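Local coordinates for ABC transporter, solute-binding protein (PDB 6LKI) that probably serves as the extracellular substrate-capturing lipoprotein of an ABC importer and has been seen to bind glucose 6-phosphate, at residues V103-S108 with K174-V179. Numbering follows the deposited sequence.
Sequences VIVVNS and KVIEDV
V179 and V105 meet methyl to methyl, tip to tip, with CG1 of V105 lying 3.8 Å from CG1 of V179. V105 puts this branch between its own backbone N and carbonyl carbon (chi1 64°), and its CG2 turns to I176 instead, coming within 3.6 Å of CD1 at the end of the isoleucine. The two side chains cross at about a right angle: the CA–CB bond of I176 points to the side of the strand and its extra carbon carries CD1 back in, whereas V179 points straight at the strand and needs no more than a methyl to touch V105. Here helix 172-180 packs on one face of the mixed sheet of a periplasmic-binding-protein fold, running nearly along strand 95-107, with 22° between the local axes. I176 also touches W197 of helix 191-198, and T172, which binds glucose 6-phosphate, begins the same helix as I176. At the strand's end the contact turns polar. N107 ND2 donates a nearly straight bond of 2.7 Å to V179 O, which lies in the plane of the amide. Asparagine suits this place because its two ends do different work: OD1 accepts from L110 N, capping helix 108-111, while the NH2 group ties that N-cap to the packed helix.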
ATOM      1  N   VAL A 103       9.425   6.054  10.869  1.00 24.93           N
ATOM      2  CA  VAL A 103       8.758   6.651  12.018  1.00 25.71           C
ATOM      3  C   VAL A 103       9.020   5.827  13.270  1.00 23.89           C
ATOM      4  O   VAL A 103       9.386   4.651  13.212  1.00 22.90           O
ATOM      5  CB  VAL A 103       7.226   6.786  11.818  1.00 26.95           C
ATOM      6  CG1 VAL A 103       6.891   7.569  10.551  1.00 26.26           C
ATOM      7  CG2 VAL A 103       6.567   5.411  11.809  1.00 24.93           C
ATOM      8  N   ILE A 104       8.829   6.474  14.411  1.00 25.71           N
ATOM      9  CA  ILE A 104       8.601   5.785  15.672  1.00 25.13           C
ATOM     10  C   ILE A 104       7.096   5.660  15.852  1.00 26.26           C
ATOM     11  O   ILE A 104       6.368   6.654  15.750  1.00 26.40           O
ATOM     12  CB  ILE A 104       9.232   6.549  16.847  1.00 25.55           C
ATOM     13  CG1 ILE A 104      10.749   6.620  16.692  1.00 24.92           C
ATOM     14  CG2 ILE A 104       8.859   5.893  18.170  1.00 28.05           C
ATOM     15  CD1 ILE A 104      11.409   7.579  17.653  1.00 25.54           C
ATOM     16  N   VAL A 105       6.619   4.444  16.093  1.00 26.65           N
ATOM     17  CA  VAL A 105       5.213   4.214  16.394  1.00 23.24           C
ATOM     18  C   VAL A 105       5.070   4.055  17.901  1.00 27.95           C
ATOM     19  O   VAL A 105       5.886   3.384  18.542  1.00 24.80           O
ATOM     20  CB  VAL A 105       4.663   2.997  15.626  1.00 27.40           C
ATOM     21  CG1 VAL A 105       5.357   1.713  16.043  1.00 29.23           C
ATOM     22  CG2 VAL A 105       3.159   2.888  15.817  1.00 33.01           C
ATOM     23  N   VAL A 106       4.063   4.712  18.472  1.00 26.84           N
ATOM     24  CA  VAL A 106       3.867   4.768  19.917  1.00 27.62           C
ATOM     25  C   VAL A 106       2.484   4.223  20.241  1.00 28.46           C
ATOM     26  O   VAL A 106       1.498   4.594  19.595  1.00 27.05           O
ATOM     27  CB  VAL A 106       4.026   6.202  20.456  1.00 30.03           C
ATOM     28  CG1 VAL A 106       3.772   6.243  21.956  1.00 31.39           C
ATOM     29  CG2 VAL A 106       5.414   6.741  20.133  1.00 26.13           C
ATOM     30  N   ASN A 107       2.416   3.344  21.237  1.00 26.60           N
ATOM     31  CA  ASN A 107       1.141   2.828  21.721  1.00 24.16           C
ATOM     32  C   ASN A 107       0.510   3.857  22.653  1.00 28.56           C
ATOM     33  O   ASN A 107       1.054   4.145  23.724  1.00 26.07           O
ATOM     34  CB  ASN A 107       1.345   1.495  22.438  1.00 23.61           C
ATOM     35  CG  ASN A 107       0.038   0.848  22.853  1.00 27.79           C
ATOM     36  OD1 ASN A 107      -0.691   1.379  23.689  1.00 28.20           O
ATOM     37  ND2 ASN A 107      -0.260  -0.310  22.277  1.00 26.12           N
ATOM     38  N   SER A 108      -0.637   4.409  22.248  1.00 27.47           N
ATOM     39  CA  SER A 108      -1.270   5.473  23.018  1.00 29.60           C
ATOM     40  C   SER A 108      -2.000   4.961  24.252  1.00 30.61           C
ATOM     41  O   SER A 108      -2.272   5.752  25.162  1.00 30.18           O
ATOM     42  CB  SER A 108      -2.242   6.265  22.137  1.00 30.97           C
ATOM     43  OG  SER A 108      -3.226   5.423  21.563  1.00 30.09           O
ATOM     44  N   LYS A 174       6.261  -7.396  12.258  1.00 28.94           N
ATOM     45  CA  LYS A 174       6.013  -7.778  13.644  1.00 32.94           C
ATOM     46  C   LYS A 174       6.168  -6.591  14.588  1.00 31.09           C
ATOM     47  O   LYS A 174       5.560  -6.574  15.664  1.00 28.67           O
ATOM     48  CB  LYS A 174       6.953  -8.913  14.048  1.00 30.86           C
ATOM     49  CG  LYS A 174       6.623  -9.567  15.382  1.00 40.03           C
ATOM     50  CD  LYS A 174       5.312 -10.334  15.322  1.00 45.85           C
ATOM     51  CE  LYS A 174       5.118 -11.188  16.568  1.00 50.47           C
ATOM     52  NZ  LYS A 174       3.833 -11.938  16.542  1.00 58.19           N
ATOM     53  N   VAL A 175       6.963  -5.590  14.199  1.00 30.67           N
ATOM     54  CA  VAL A 175       7.174  -4.428  15.061  1.00 26.13           C
ATOM     55  C   VAL A 175       5.875  -3.650  15.240  1.00 29.11           C
ATOM     56  O   VAL A 175       5.458  -3.357  16.366  1.00 26.31           O
ATOM     57  CB  VAL A 175       8.290  -3.532  14.492  1.00 27.57           C
ATOM     58  CG1 VAL A 175       8.362  -2.230  15.271  1.00 26.57           C
ATOM     59  CG2 VAL A 175       9.630  -4.262  14.528  1.00 27.35           C
ATOM     60  N   ILE A 176       5.218  -3.294  14.132  1.00 27.82           N
ATOM     61  CA  ILE A 176       3.978  -2.529  14.237  1.00 26.75           C
ATOM     62  C   ILE A 176       2.880  -3.375  14.871  1.00 26.07           C
ATOM     63  O   ILE A 176       2.080  -2.876  15.672  1.00 26.01           O
ATOM     64  CB  ILE A 176       3.553  -1.979  12.859  1.00 29.18           C
ATOM     65  CG1 ILE A 176       2.254  -1.180  12.977  1.00 27.70           C
ATOM     66  CG2 ILE A 176       3.379  -3.101  11.846  1.00 29.31           C
ATOM     67  CD1 ILE A 176       2.314  -0.044  13.966  1.00 27.86           C
ATOM     68  N   GLU A 177       2.833  -4.668  14.544  1.00 26.94           N
ATOM     69  CA  GLU A 177       1.794  -5.530  15.095  1.00 28.84           C
ATOM     70  C   GLU A 177       1.904  -5.626  16.612  1.00 28.50           C
ATOM     71  O   GLU A 177       0.905  -5.500  17.328  1.00 28.59           O
ATOM     72  CB  GLU A 177       1.870  -6.920  14.465  1.00 30.82           C
ATOM     73  CG  GLU A 177       0.944  -7.932  15.127  1.00 35.55           C
ATOM     74  CD  GLU A 177       0.919  -9.264  14.408  1.00 43.10           C
ATOM     75  OE1 GLU A 177       1.561  -9.380  13.344  1.00 42.28           O
ATOM     76  OE2 GLU A 177       0.252 -10.194  14.906  1.00 46.55           O
ATOM     77  N   ASP A 178       3.120  -5.842  17.121  1.00 27.67           N
ATOM     78  CA  ASP A 178       3.298  -6.018  18.558  1.00 27.44           C
ATOM     79  C   ASP A 178       3.159  -4.704  19.314  1.00 26.05           C
ATOM     80  O   ASP A 178       2.703  -4.702  20.463  1.00 27.04           O
ATOM     81  CB  ASP A 178       4.654  -6.663  18.841  1.00 32.78           C
ATOM     82  CG  ASP A 178       4.673  -8.140  18.508  1.00 38.95           C
ATOM     83  OD1 ASP A 178       3.605  -8.680  18.145  1.00 40.93           O
ATOM     84  OD2 ASP A 178       5.751  -8.762  18.608  1.00 40.86           O
ATOM     85  N   VAL A 179       3.541  -3.583  18.701  1.00 27.54           N
ATOM     86  CA  VAL A 179       3.291  -2.288  19.328  1.00 27.08           C
ATOM     87  C   VAL A 179       1.795  -1.999  19.365  1.00 25.74           C
ATOM     88  O   VAL A 179       1.248  -1.595  20.398  1.00 25.27           O
ATOM     89  CB  VAL A 179       4.065  -1.174  18.600  1.00 25.98           C
ATOM     90  CG1 VAL A 179       3.569   0.194  19.050  1.00 25.39           C
ATOM     91  CG2 VAL A 179       5.559  -1.309  18.856  1.00 24.28           C
TER